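Local structure of DNA double-strand break repair nuclease NurA (Sulfolobus solfataricus, 2YGK) at residues N40-N45 with E285-L290; Q147-E152 with R175-L180; L181-V186 with P246-L251; T224-F229 with L263-R268. The protein acts as a manganese-dependent homodimeric nuclease that processes DNA ends in double-strand break repair, working in a complex with HerA. All blocks are in the same frame, centred on the assembly; numbering follows the deposited sequence. Where two conformers were deposited one is given.

Contact 1. Residues N40-N45 with E285-L290; sequences NEYVIN and EIMDRL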
loop_
_atom_site.group_PDB
_atom_site.type_symbol
_atom_site.label_atom_id
_atom_site.label_comp_id
_atom_site.label_asym_id
_atom_site.label_seq_id
_atom_site.Cartn_x
_atom_site.Cartn_y
_atom_site.Cartn_z
ATOM N N ASN A 40 11.067 3.277 33.484
ATOM C CA ASN A 40 11.963 2.714 34.482
ATOM C C ASN A 40 13.339 2.509 33.895
ATOM O O ASN A 40 13.496 1.755 32.933
ATOM C CB ASN A 40 11.414 1.386 35.009
ATOM C CG ASN A 40 10.063 1.549 35.668
ATOM O OD1 ASN A 40 9.960 1.897 36.871
ATOM N ND2 ASN A 40 8.999 1.320 34.878
ATOM N N GLU A 41 14.329 3.196 34.449
ATOM C CA GLU A 41 15.715 2.982 34.053
ATOM C C GLU A 41 16.138 1.607 34.494
ATOM O O GLU A 41 15.762 1.160 35.565
ATOM C CB GLU A 41 16.624 4.049 34.660
ATOM C CG GLU A 41 16.436 5.392 34.017
ATOM C CD GLU A 41 17.266 6.514 34.632
ATOM O OE1 GLU A 41 18.413 6.246 35.112
ATOM O OE2 GLU A 41 16.748 7.678 34.613
ATOM N N TYR A 42 16.884 0.914 33.663
ATOM C CA TYR A 42 17.478 -0.348 34.039
ATOM C C TYR A 42 18.790 -0.471 33.306
ATOM O O TYR A 42 18.882 -1.051 32.237
ATOM C CB TYR A 42 16.557 -1.518 33.720
ATOM C CG TYR A 42 17.088 -2.842 34.191
ATOM C CD1 TYR A 42 17.464 -3.028 35.515
ATOM C CD2 TYR A 42 17.218 -3.909 33.325
ATOM C CE1 TYR A 42 17.954 -4.245 35.961
ATOM C CE2 TYR A 42 17.706 -5.138 33.756
ATOM C CZ TYR A 42 18.073 -5.301 35.075
ATOM O OH TYR A 42 18.551 -6.511 35.535
ATOM N N VAL A 43 19.820 0.086 33.900
ATOM C CA VAL A 43 21.067 0.228 33.202
ATOM C C VAL A 43 22.004 -1.005 33.260
ATOM O O VAL A 43 22.765 -1.182 32.336
ATOM C CB VAL A 43 21.755 1.578 33.592
ATOM C CG1 VAL A 43 22.473 1.485 34.942
ATOM C CG2 VAL A 43 22.695 2.036 32.493
ATOM N N ILE A 44 21.945 -1.859 34.288
ATOM C CA ILE A 44 22.892 -3.019 34.384
ATOM C C ILE A 44 22.371 -4.268 33.699
ATOM O O ILE A 44 21.216 -4.638 33.903
ATOM C CB ILE A 44 23.191 -3.499 35.856
ATOM C CG1 ILE A 44 23.795 -2.399 36.728
ATOM C CG2 ILE A 44 24.173 -4.693 35.858
ATOM C CD1 ILE A 44 24.190 -2.882 38.126
ATOM N N ASN A 45 23.237 -4.939 32.935
ATOM C CA ASN A 45 22.921 -6.242 32.295
ATOM C C ASN A 45 23.395 -7.460 33.112
ATOM O O ASN A 45 24.162 -7.313 34.082
ATOM C CB ASN A 45 23.509 -6.313 30.863
ATOM C CG ASN A 45 25.069 -6.325 30.830
ATOM O OD1 ASN A 45 25.752 -6.331 31.866
ATOM N ND2 ASN A 45 25.624 -6.336 29.617
ATOM N N GLU A 285 14.675 -9.724 33.422
ATOM C CA GLU A 285 15.317 -10.950 32.919
ATOM C C GLU A 285 15.230 -11.004 31.387
ATOM O O GLU A 285 16.194 -11.379 30.730
ATOM C CB GLU A 285 14.688 -12.215 33.521
ATOM C CG GLU A 285 14.929 -12.401 35.033
ATOM C CD GLU A 285 14.226 -13.649 35.594
ATOM O OE1 GLU A 285 13.711 -14.488 34.786
ATOM O OE2 GLU A 285 14.200 -13.798 36.839
ATOM N N ILE A 286 14.078 -10.622 30.826
ATOM C CA ILE A 286 13.906 -10.671 29.377
ATOM C C ILE A 286 14.796 -9.628 28.686
ATOM O O ILE A 286 15.337 -9.894 27.614
ATOM C CB ILE A 286 12.430 -10.452 28.945
ATOM C CG1 ILE A 286 11.573 -11.687 29.263
ATOM C CG2 ILE A 286 12.318 -10.138 27.448
ATOM C CD1 ILE A 286 10.071 -11.412 29.077
HETATM N N MSE A 287 14.941 -8.450 29.288
HETATM C CA MSE A 287 15.836 -7.453 28.738
HETATM C C MSE A 287 17.280 -7.945 28.752
HETATM O O MSE A 287 18.004 -7.806 27.790
HETATM C CB MSE A 287 15.746 -6.167 29.556
HETATM C CG MSE A 287 14.462 -5.426 29.340
HETATM SE SE MSE A 287 14.364 -3.797 30.359
HETATM C CE MSE A 287 15.925 -2.808 29.773
ATOM N N ASP A 288 17.690 -8.500 29.883
ATOM C CA ASP A 288 19.083 -8.898 30.111
ATOM C C ASP A 288 19.488 -9.962 29.137
ATOM O O ASP A 288 20.535 -9.871 28.513
ATOM C CB ASP A 288 19.249 -9.398 31.539
ATOM C CG ASP A 288 19.381 -8.267 32.548
ATOM O OD1 ASP A 288 19.458 -7.096 32.097
ATOM O OD2 ASP A 288 19.399 -8.548 33.788
ATOM N N ARG A 289 18.620 -10.954 28.982
ATOM C CA ARG A 289 18.793 -12.022 27.993
ATOM C C ARG A 289 18.734 -11.556 26.530
ATOM O O ARG A 289 19.539 -11.987 25.699
ATOM C CB ARG A 289 17.748 -13.116 28.247
ATOM C CG ARG A 289 17.927 -13.812 29.578
ATOM C CD ARG A 289 16.654 -14.443 30.014
ATOM N NE ARG A 289 16.829 -15.309 31.183
ATOM C CZ ARG A 289 15.830 -15.877 31.861
ATOM N NH1 ARG A 289 14.558 -15.669 31.532
ATOM N NH2 ARG A 289 16.099 -16.652 32.894
ATOM N N LEU A 290 17.786 -10.690 26.200
ATOM C CA LEU A 290 17.765 -10.116 24.842
ATOM C C LEU A 290 19.004 -9.275 24.537
ATOM O O LEU A 290 19.495 -9.307 23.403
ATOM C CB LEU A 290 16.570 -9.226 24.618
ATOM C CG LEU A 290 15.247 -9.925 24.444
ATOM C CD1 LEU A 290 14.134 -8.907 24.602
ATOM C CD2 LEU A 290 15.267 -10.630 23.087
#
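Tyr42 and Asp288 meet through a short polar bond: Tyr42 OH donates to Asp288 OD2 at 2.8 Å, reaching it on the syn side and 22° out of the carboxylate plane. Ring and carboxylate are turned only 24° apart, and the other oxygen, Asp288 OD1, lies 3.1 Å from Tyr42 CE2. A chi1 of -176° sets CG of Tyr42 anti to the backbone N, and from there the ring extends to Asp288. At the ring edge, near its plane, Met287 CE lies 3.9 Å from Tyr42 CD2; the selenium of this selenomethionine makes an oblique Met-aromatic contact, Met287 SE being 5.4 Å from the Tyr42 ring centroid. On one face of the ring Ile44 O sits 3.4 Å above the plane, toward the rim. A phenylalanine in place of Tyr42 would probably leave Asp288 OD2 without its hydroxyl donor and the carboxylate less firmly oriented. In the second shell, Asp288 OD1 forms a salt bridge with Arg227 NH2, and Tyr42 O accepts from Arg227 NH1. The contact thus ties the loop that follows strand 39-41, the antiparallel neighbour of strand 228-236, to helix 280-291, with Phe229 and Lys284 also touching the tyrosine side chain.

Contact 2. Residues Q147-E152 with R175-L180; sequences QQFSDE and RDLLML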
loop_
_atom_site.group_PDB
_atom_site.type_symbol
_atom_site.label_atom_id
_atom_site.label_comp_id
_atom_site.label_asym_id
_atom_site.label_seq_id
_atom_site.Cartn_x
_atom_site.Cartn_y
_atom_site.Cartn_z
ATOM N N GLN A 147 -19.307 -17.894 8.495
ATOM C CA GLN A 147 -20.609 -18.407 8.045
ATOM C C GLN A 147 -20.692 -18.605 6.524
ATOM O O GLN A 147 -21.601 -19.268 6.009
ATOM C CB GLN A 147 -21.731 -17.456 8.494
ATOM C CG GLN A 147 -21.738 -17.113 9.985
ATOM C CD GLN A 147 -23.022 -16.406 10.425
ATOM O OE1 GLN A 147 -24.099 -16.599 9.832
ATOM N NE2 GLN A 147 -22.908 -15.570 11.471
ATOM N N GLN A 148 -19.753 -18.007 5.805
ATOM C CA GLN A 148 -19.641 -18.224 4.367
ATOM C C GLN A 148 -18.904 -19.552 4.110
ATOM O O GLN A 148 -18.826 -20.020 2.967
ATOM C CB GLN A 148 -18.906 -17.036 3.729
ATOM C CG GLN A 148 -19.659 -15.699 3.916
ATOM C CD GLN A 148 -18.961 -14.495 3.268
ATOM O OE1 GLN A 148 -17.847 -14.089 3.669
ATOM N NE2 GLN A 148 -19.636 -13.907 2.263
ATOM N N PHE A 149 -18.397 -20.155 5.195
ATOM C CA PHE A 149 -17.592 -21.379 5.137
ATOM C C PHE A 149 -18.356 -22.679 5.347
ATOM O O PHE A 149 -19.091 -22.825 6.328
ATOM C CB PHE A 149 -16.496 -21.318 6.191
ATOM C CG PHE A 149 -15.584 -20.160 6.021
ATOM C CD1 PHE A 149 -14.960 -19.931 4.807
ATOM C CD2 PHE A 149 -15.349 -19.297 7.075
ATOM C CE1 PHE A 149 -14.115 -18.856 4.652
ATOM C CE2 PHE A 149 -14.497 -18.220 6.935
ATOM C CZ PHE A 149 -13.881 -17.994 5.721
ATOM N N SER A 150 -18.116 -23.628 4.443
ATOM C CA SER A 150 -18.676 -24.969 4.522
ATOM C C SER A 150 -17.855 -25.829 5.476
ATOM O O SER A 150 -16.829 -25.388 5.995
ATOM C CB SER A 150 -18.667 -25.611 3.132
ATOM O OG SER A 150 -17.332 -25.760 2.651
ATOM N N ASP A 151 -18.306 -27.058 5.693
ATOM C CA ASP A 151 -17.547 -28.025 6.480
ATOM C C ASP A 151 -16.158 -28.318 5.886
ATOM O O ASP A 151 -15.180 -28.453 6.621
ATOM C CB ASP A 151 -18.336 -29.334 6.627
ATOM C CG ASP A 151 -19.445 -29.239 7.664
ATOM O OD1 ASP A 151 -19.162 -28.812 8.806
ATOM O OD2 ASP A 151 -20.598 -29.603 7.334
ATOM N N GLU A 152 -16.075 -28.395 4.562
ATOM C CA GLU A 152 -14.839 -28.791 3.882
ATOM C C GLU A 152 -13.737 -27.746 4.053
ATOM O O GLU A 152 -12.562 -28.076 4.207
ATOM C CB GLU A 152 -15.116 -29.012 2.392
ATOM C CG GLU A 152 -16.193 -30.081 2.100
ATOM C CD GLU A 152 -16.828 -29.937 0.722
ATOM O OE1 GLU A 152 -16.090 -29.897 -0.291
ATOM O OE2 GLU A 152 -18.073 -29.867 0.660
ATOM N N ARG A 175 -8.843 -14.781 1.059
ATOM C CA ARG A 175 -8.377 -13.863 2.066
ATOM C C ARG A 175 -8.902 -14.319 3.419
ATOM O O ARG A 175 -8.138 -14.400 4.366
ATOM C CB ARG A 175 -8.811 -12.433 1.780
ATOM C CG ARG A 175 -8.727 -11.495 3.004
ATOM C CD ARG A 175 -9.454 -10.186 2.762
ATOM N NE ARG A 175 -10.802 -10.444 2.247
ATOM C CZ ARG A 175 -11.939 -10.092 2.840
ATOM N NH1 ARG A 175 -11.938 -9.404 3.979
ATOM N NH2 ARG A 175 -13.096 -10.415 2.266
ATOM N N ASP A 176 -10.193 -14.625 3.498
ATOM C CA ASP A 176 -10.830 -14.955 4.775
ATOM C C ASP A 176 -10.372 -16.303 5.334
ATOM O O ASP A 176 -10.120 -16.416 6.532
ATOM C CB ASP A 176 -12.362 -14.879 4.677
ATOM C CG ASP A 176 -12.882 -13.446 4.772
ATOM O OD1 ASP A 176 -12.064 -12.495 4.784
ATOM O OD2 ASP A 176 -14.112 -13.266 4.866
ATOM N N LEU A 177 -10.231 -17.308 4.477
ATOM C CA LEU A 177 -9.616 -18.558 4.909
ATOM C C LEU A 177 -8.201 -18.375 5.423
ATOM O O LEU A 177 -7.822 -19.008 6.392
ATOM C CB LEU A 177 -9.576 -19.579 3.790
ATOM C CG LEU A 177 -10.802 -20.441 3.610
ATOM C CD1 LEU A 177 -10.468 -21.494 2.535
ATOM C CD2 LEU A 177 -11.273 -21.093 4.922
ATOM N N LEU A 178 -7.406 -17.539 4.763
ATOM C CA LEU A 178 -6.028 -17.295 5.221
ATOM C C LEU A 178 -6.001 -16.584 6.572
ATOM O O LEU A 178 -5.183 -16.894 7.403
ATOM C CB LEU A 178 -5.220 -16.529 4.180
ATOM C CG LEU A 178 -4.739 -17.368 2.990
ATOM C CD1 LEU A 178 -4.346 -16.519 1.745
ATOM C CD2 LEU A 178 -3.603 -18.254 3.418
HETATM N N MSE A 179 -6.913 -15.644 6.782
HETATM C CA MSE A 179 -7.037 -14.977 8.067
HETATM C C MSE A 179 -7.298 -15.999 9.168
HETATM O O MSE A 179 -6.618 -16.003 10.198
HETATM C CB MSE A 179 -8.166 -13.953 8.025
HETATM C CG MSE A 179 -7.815 -12.724 7.229
HETATM SE SE MSE A 179 -9.257 -11.449 7.153
HETATM C CE MSE A 179 -9.229 -10.883 9.029
ATOM N N LEU A 180 -8.277 -16.871 8.941
ATOM C CA LEU A 180 -8.584 -17.944 9.890
ATOM C C LEU A 180 -7.359 -18.806 10.196
ATOM O O LEU A 180 -7.023 -19.024 11.361
ATOM C CB LEU A 180 -9.713 -18.838 9.373
ATOM C CG LEU A 180 -11.097 -18.656 10.001
ATOM C CD1 LEU A 180 -12.034 -19.744 9.493
ATOM C CD2 LEU A 180 -11.054 -18.696 11.531
#
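Asp176, whose CB rests against the Phe149 ring, pairs by charge with the preceding residue of its helix: Asp176 OD1 lies 3.2 Å from Arg175 NH1. The oxygen sits 3.1 Å above the guanidinium plane, over its centre, so the attraction is between charges, with no N-H aimed at it. Across the contact the interaction is apolar and converges on Phe149. Its CG is anti to the carbonyl carbon (chi1 -59°), and the ring enters with CZ foremost, Phe149 CZ reaching 3.6 Å from Asp176 CB, which is at the edge of the ring and near its plane. The ring and the Asp176 carboxylate are steeply inclined, 69° apart. Farther along the helix two leucines approach obliquely from the same side of the ring plane, one at each flank: Leu177 CD2 is 3.6 Å from Phe149 CE1, and Leu180 CD1 is 3.9 Å from Phe149 CE2. Their spacing of three residues puts both on the helix side that receives the ring. Gln148 adds a peripheral approach, its OE1 staying 4.0 Å from Asp176 OD2. Ser150 then takes the N-cap position of the next helix, and its backbone N bonds to Glu153 OE1, as in a capping box. The contact thereby anchors the turn leading into helix 151-159 on helix 171-193, where Ile157 of the former and Ile165 of helix 162-166 also touch Leu177.

Contact 3. Residues L181-V186 with P246-L251; sequences LNQFLV and PEIEVL
Ile248 and Leu251 make an apolar loop-to-helix contact with Gln183, Phe184 and Val186, at the place where the connection between strands 228-236 and 255-262 lies along helix 171-193. The backbones come close, with the CA atoms of Phe184 and Ile248 5.4 Å apart. Ile248 lies at the centre of the contact: its CG1 is 3.6 Å from Phe184 N, and its CD1 reaches 3.7 Å from Gln183 CB, the two side chains crossing at about a right angle. The isoleucine therefore packs as much on the helix backbone as on side chains. Leu251, three residues on, is brought to the same side by a single turn whose closing bond runs from Leu251 N to Ile248 O. Its chi1 of -168° sets CG anti to the backbone N; Leu251 CD2 beyond it lies 3.9 Å from Gln183 O and 4.2 Å from Val186 CG1. At the other end Glu247 CG lies 4.0 Å from Phe184 CE1, obliquely to the ring. The Glu247 carboxylate has a long, weak ion pair with Lys188 and a like charge close by at Glu191, which may raise its proton affinity somewhat. Gln183 NE2 is bonded to Ile140 O, which helps to hold the amide, whose OE1 lies near Ile248 CG2. A helix is thus packed against the connection of an antiparallel strand pair, within the mixed-sheet fold of the NurA domain, a member of the RNase H clan.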
loop_
_atom_site.group_PDB
_atom_site.type_symbol
_atom_site.label_atom_id
_atom_site.label_comp_id
_atom_site.label_asym_id
_atom_site.label_seq_id
_atom_site.Cartn_x
_atom_site.Cartn_y
_atom_site.Cartn_z
ATOM N N LEU A 181 -6.683 -19.264 9.145
ATOM C CA LEU A 181 -5.465 -20.067 9.306
ATOM C C LEU A 181 -4.461 -19.417 10.265
ATOM O O LEU A 181 -3.938 -20.058 11.183
ATOM C CB LEU A 181 -4.788 -20.310 7.950
ATOM C CG LEU A 181 -3.600 -21.274 8.011
ATOM C CD1 LEU A 181 -3.998 -22.576 8.713
ATOM C CD2 LEU A 181 -3.017 -21.546 6.638
ATOM N N ASN A 182 -4.190 -18.140 10.055
ATOM C CA ASN A 182 -3.308 -17.437 10.972
ATOM C C ASN A 182 -3.811 -17.457 12.430
ATOM O O ASN A 182 -3.036 -17.714 13.349
ATOM C CB ASN A 182 -3.102 -16.021 10.503
ATOM C CG ASN A 182 -2.445 -15.960 9.162
ATOM O OD1 ASN A 182 -1.856 -16.927 8.713
ATOM N ND2 ASN A 182 -2.527 -14.812 8.518
ATOM N N GLN A 183 -5.101 -17.220 12.640
ATOM C CA GLN A 183 -5.665 -17.225 13.999
ATOM C C GLN A 183 -5.503 -18.593 14.663
ATOM O O GLN A 183 -5.165 -18.685 15.841
ATOM C CB GLN A 183 -7.141 -16.790 14.000
ATOM C CG GLN A 183 -7.344 -15.293 13.736
ATOM C CD GLN A 183 -8.804 -14.822 13.760
ATOM O OE1 GLN A 183 -9.753 -15.615 13.747
ATOM N NE2 GLN A 183 -8.978 -13.507 13.790
ATOM N N PHE A 184 -5.703 -19.646 13.888
ATOM C CA PHE A 184 -5.559 -21.010 14.355
ATOM C C PHE A 184 -4.101 -21.323 14.622
ATOM O O PHE A 184 -3.774 -21.947 15.635
ATOM C CB PHE A 184 -6.147 -21.967 13.324
ATOM C CG PHE A 184 -5.894 -23.426 13.609
ATOM C CD1 PHE A 184 -6.615 -24.102 14.592
ATOM C CD2 PHE A 184 -4.957 -24.136 12.867
ATOM C CE1 PHE A 184 -6.390 -25.454 14.835
ATOM C CE2 PHE A 184 -4.735 -25.499 13.100
ATOM C CZ PHE A 184 -5.452 -26.155 14.084
ATOM N N LEU A 185 -3.215 -20.852 13.751
ATOM C CA LEU A 185 -1.772 -20.990 13.963
ATOM C C LEU A 185 -1.212 -20.238 15.181
ATOM O O LEU A 185 -0.367 -20.766 15.914
ATOM C CB LEU A 185 -1.038 -20.566 12.697
ATOM C CG LEU A 185 -1.214 -21.580 11.586
ATOM C CD1 LEU A 185 -0.649 -21.022 10.297
ATOM C CD2 LEU A 185 -0.560 -22.927 11.940
ATOM N N VAL A 186 -1.635 -18.993 15.386
ATOM C CA VAL A 186 -1.239 -18.277 16.619
ATOM C C VAL A 186 -1.711 -19.092 17.793
ATOM O O VAL A 186 -0.976 -19.282 18.746
ATOM C CB VAL A 186 -1.870 -16.889 16.727
ATOM C CG1 VAL A 186 -1.729 -16.340 18.118
ATOM C CG2 VAL A 186 -1.241 -15.952 15.701
ATOM N N PRO A 246 -13.573 -23.556 17.490
ATOM C CA PRO A 246 -12.698 -24.659 17.864
ATOM C C PRO A 246 -11.583 -24.219 18.843
ATOM O O PRO A 246 -11.889 -23.927 19.998
ATOM C CB PRO A 246 -12.163 -25.126 16.510
ATOM C CG PRO A 246 -12.084 -23.882 15.724
ATOM C CD PRO A 246 -13.270 -23.054 16.141
ATOM N N GLU A 247 -10.322 -24.174 18.396
ATOM C CA GLU A 247 -9.175 -23.753 19.234
ATOM C C GLU A 247 -9.032 -22.239 19.288
ATOM O O GLU A 247 -8.643 -21.687 20.310
ATOM C CB GLU A 247 -7.860 -24.314 18.682
ATOM C CG GLU A 247 -7.797 -25.838 18.562
ATOM C CD GLU A 247 -7.065 -26.525 19.711
ATOM O OE1 GLU A 247 -6.495 -25.834 20.593
ATOM O OE2 GLU A 247 -7.061 -27.779 19.719
ATOM N N ILE A 248 -9.319 -21.578 18.169
ATOM C CA ILE A 248 -9.300 -20.124 18.095
ATOM C C ILE A 248 -10.130 -19.528 19.214
ATOM O O ILE A 248 -9.698 -18.585 19.871
ATOM C CB ILE A 248 -9.851 -19.620 16.756
ATOM C CG1 ILE A 248 -8.839 -19.881 15.642
ATOM C CG2 ILE A 248 -10.168 -18.132 16.824
ATOM C CD1 ILE A 248 -9.403 -19.690 14.251
ATOM N N GLU A 249 -11.323 -20.079 19.433
ATOM C CA GLU A 249 -12.153 -19.642 20.553
ATOM C C GLU A 249 -11.369 -19.645 21.866
ATOM O O GLU A 249 -11.559 -18.737 22.656
ATOM C CB GLU A 249 -13.449 -20.460 20.641
ATOM C CG GLU A 249 -14.500 -20.013 19.611
ATOM C CD GLU A 249 -15.098 -21.165 18.811
ATOM O OE1 GLU A 249 -15.289 -22.256 19.392
ATOM O OE2 GLU A 249 -15.375 -20.983 17.598
ATOM N N VAL A 250 -10.446 -20.598 22.064
ATOM C CA VAL A 250 -9.558 -20.600 23.259
ATOM C C VAL A 250 -8.543 -19.411 23.309
ATOM O O VAL A 250 -7.784 -19.255 24.255
ATOM C CB VAL A 250 -8.834 -21.969 23.485
ATOM C CG1 VAL A 250 -8.065 -21.980 24.818
ATOM C CG2 VAL A 250 -9.829 -23.121 23.487
ATOM N N LEU A 251 -8.561 -18.571 22.286
ATOM C CA LEU A 251 -7.736 -17.380 22.205
ATOM C C LEU A 251 -8.531 -16.116 22.514
ATOM O O LEU A 251 -7.972 -15.032 22.571
ATOM C CB LEU A 251 -7.194 -17.298 20.786
ATOM C CG LEU A 251 -6.094 -16.318 20.450
ATOM C CD1 LEU A 251 -4.866 -16.586 21.316
ATOM C CD2 LEU A 251 -5.809 -16.462 18.969
#

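Contact 4. Residues T224-F229 with L263-R268; sequences TEKRGF and LDNGKR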
loop_
_atom_site.group_PDB
_atom_site.type_symbol
_atom_site.label_atom_id
_atom_site.label_comp_id
_atom_site.label_asym_id
_atom_site.label_seq_id
_atom_site.Cartn_x
_atom_site.Cartn_y
_atom_site.Cartn_z
ATOM N N THR A 224 12.845 9.911 26.767
ATOM C CA THR A 224 13.766 9.108 27.565
ATOM C C THR A 224 14.966 8.766 26.694
ATOM O O THR A 224 14.840 8.691 25.459
ATOM C CB THR A 224 13.107 7.814 28.061
ATOM O OG1 THR A 224 13.036 6.843 27.010
ATOM C CG2 THR A 224 11.710 8.074 28.590
ATOM N N GLU A 225 16.118 8.572 27.325
ATOM C CA GLU A 225 17.342 8.200 26.616
ATOM C C GLU A 225 17.864 6.857 27.057
ATOM O O GLU A 225 18.369 6.105 26.229
ATOM C CB GLU A 225 18.450 9.254 26.811
ATOM C CG GLU A 225 19.658 9.177 25.798
ATOM C CD GLU A 225 20.956 8.510 26.356
ATOM O OE1 GLU A 225 21.469 8.954 27.408
ATOM O OE2 GLU A 225 21.489 7.557 25.723
ATOM N N LYS A 226 17.756 6.570 28.355
ATOM C CA LYS A 226 18.492 5.467 28.957
ATOM C C LYS A 226 17.794 4.115 28.768
ATOM O O LYS A 226 16.560 4.020 28.627
ATOM C CB LYS A 226 18.742 5.727 30.437
ATOM C CG LYS A 226 19.820 6.772 30.741
ATOM C CD LYS A 226 21.156 6.092 30.929
ATOM C CE LYS A 226 22.356 7.053 30.947
ATOM N NZ LYS A 226 23.593 6.376 31.572
ATOM N N ARG A 227 18.602 3.058 28.750
ATOM C CA ARG A 227 18.083 1.691 28.706
ATOM C C ARG A 227 17.027 1.451 29.801
ATOM O O ARG A 227 17.224 1.823 30.948
ATOM C CB ARG A 227 19.244 0.716 28.865
ATOM C CG ARG A 227 18.863 -0.751 29.022
ATOM C CD ARG A 227 20.136 -1.588 29.273
ATOM N NE ARG A 227 19.968 -3.030 29.043
ATOM C CZ ARG A 227 19.799 -3.944 30.002
ATOM N NH1 ARG A 227 19.710 -3.593 31.280
ATOM N NH2 ARG A 227 19.696 -5.233 29.683
ATOM N N GLY A 228 15.914 0.836 29.435
ATOM C CA GLY A 228 14.842 0.617 30.378
ATOM C C GLY A 228 13.549 0.003 29.851
ATOM O O GLY A 228 13.516 -0.660 28.838
ATOM N N PHE A 229 12.477 0.206 30.601
ATOM C CA PHE A 229 11.208 -0.406 30.311
ATOM C C PHE A 229 10.079 0.400 30.848
ATOM O O PHE A 229 10.235 1.177 31.756
ATOM C CB PHE A 229 11.146 -1.820 30.868
ATOM C CG PHE A 229 11.225 -1.889 32.336
ATOM C CD1 PHE A 229 12.463 -1.869 32.982
ATOM C CD2 PHE A 229 10.077 -1.984 33.099
ATOM C CE1 PHE A 229 12.544 -1.942 34.386
ATOM C CE2 PHE A 229 10.145 -2.051 34.497
ATOM C CZ PHE A 229 11.374 -2.033 35.136
ATOM N N LEU A 263 16.785 -1.541 24.952
ATOM C CA LEU A 263 17.780 -2.519 25.419
ATOM C C LEU A 263 19.142 -1.911 25.669
ATOM O O LEU A 263 19.963 -2.509 26.368
ATOM C CB LEU A 263 17.951 -3.655 24.421
ATOM C CG LEU A 263 16.636 -4.402 24.203
ATOM C CD1 LEU A 263 16.755 -5.220 22.985
ATOM C CD2 LEU A 263 16.186 -5.247 25.416
ATOM N N ASP A 264 19.372 -0.724 25.110
ATOM C CA ASP A 264 20.699 -0.116 25.048
ATOM C C ASP A 264 20.557 1.404 25.059
ATOM O O ASP A 264 19.733 1.974 24.309
ATOM C CB ASP A 264 21.373 -0.588 23.779
ATOM C CG ASP A 264 22.753 -0.039 23.607
ATOM O OD1 ASP A 264 23.234 0.722 24.480
ATOM O OD2 ASP A 264 23.369 -0.372 22.554
ATOM N N ASN A 265 21.335 2.048 25.933
ATOM C CA ASN A 265 21.328 3.495 26.084
ATOM C C ASN A 265 21.376 4.196 24.745
ATOM O O ASN A 265 22.264 3.933 23.969
ATOM C CB ASN A 265 22.543 3.936 26.881
ATOM C CG ASN A 265 22.388 3.731 28.380
ATOM O OD1 ASN A 265 21.296 3.454 28.891
ATOM N ND2 ASN A 265 23.482 3.927 29.107
ATOM N N GLY A 266 20.419 5.077 24.476
ATOM C CA GLY A 266 20.462 5.943 23.306
ATOM C C GLY A 266 19.851 5.365 22.052
ATOM O O GLY A 266 19.772 6.042 21.020
ATOM N N LYS A 267 19.386 4.123 22.135
ATOM C CA LYS A 267 18.884 3.410 20.955
ATOM C C LYS A 267 17.365 3.376 20.904
ATOM O O LYS A 267 16.686 4.053 21.673
ATOM C CB LYS A 267 19.474 2.011 20.942
ATOM C CG LYS A 267 20.979 2.034 20.930
ATOM C CD LYS A 267 21.479 2.762 19.685
ATOM C CE LYS A 267 22.973 2.622 19.505
ATOM N NZ LYS A 267 23.705 3.247 20.602
ATOM N N ARG A 268 16.835 2.631 19.948
ATOM C CA ARG A 268 15.420 2.632 19.639
ATOM C C ARG A 268 14.676 1.995 20.774
ATOM O O ARG A 268 15.260 1.250 21.537
ATOM C CB ARG A 268 15.188 1.818 18.372
ATOM C CG ARG A 268 15.619 0.348 18.542
ATOM C CD ARG A 268 15.109 -0.506 17.438
ATOM N NE ARG A 268 15.794 -0.176 16.201
ATOM C CZ ARG A 268 15.216 0.284 15.090
ATOM N NH1 ARG A 268 13.904 0.502 15.029
ATOM N NH2 ARG A 268 15.977 0.532 14.021
#
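Arg227 N donates to Asn265 OD1 at 2.7 Å, almost straight at 177° and in the plane of the amide carbonyl. The acceptor stands in a type II beta turn, Asp264 to Lys267, between strands 255-262 and 270-275. A second donor of the same arginine, NE, reaches Leu263 O at 2.7 Å; the bond is bent to 135°, the donor lying above the carbonyl plane while the oxygen stays in the guanidinium plane. The side chain, extended from CG to NE, carries NE to that oxygen. Gly266 N closes the contact by donating to Glu225 O at 2.9 Å. Beyond NE, Arg227 NH2 also bonds to Ser291 OG. An alanine in place of Arg227 would probably leave Leu263 O without this donor and the Asp288 carboxylate without its positive mate. Lys226 crosses the Asn265 side chain obliquely: its chain bends at chi2 (-93°), placing CD 3.3 Å from Asn265 OD1.

The contacts form two pairs, 1 with 4 and 2 with 3; contact 4 lies across the chain's centre from both 2 and 3. Contacts 1 and 4, with centres 10 Å apart, share neighbouring strands 39-41 and 228-236: Asn40 N to Phe229 O, at 2.8 Å, is a probable hydrogen bond between them. Contacts 2 and 3, 13 Å apart between centres, occupy consecutive segments of helix 171-193 and abut where Leu180 CD2 meets Ile248 CD1. The pairs are remote, contacts 1 and 2 lying 43 Å apart between centres. None reaches the manganese held by Asp58 and Asp133; the side chain of Val186 in contact 3 is about 13 Å from it. In sequence, contact 1 encloses the other three.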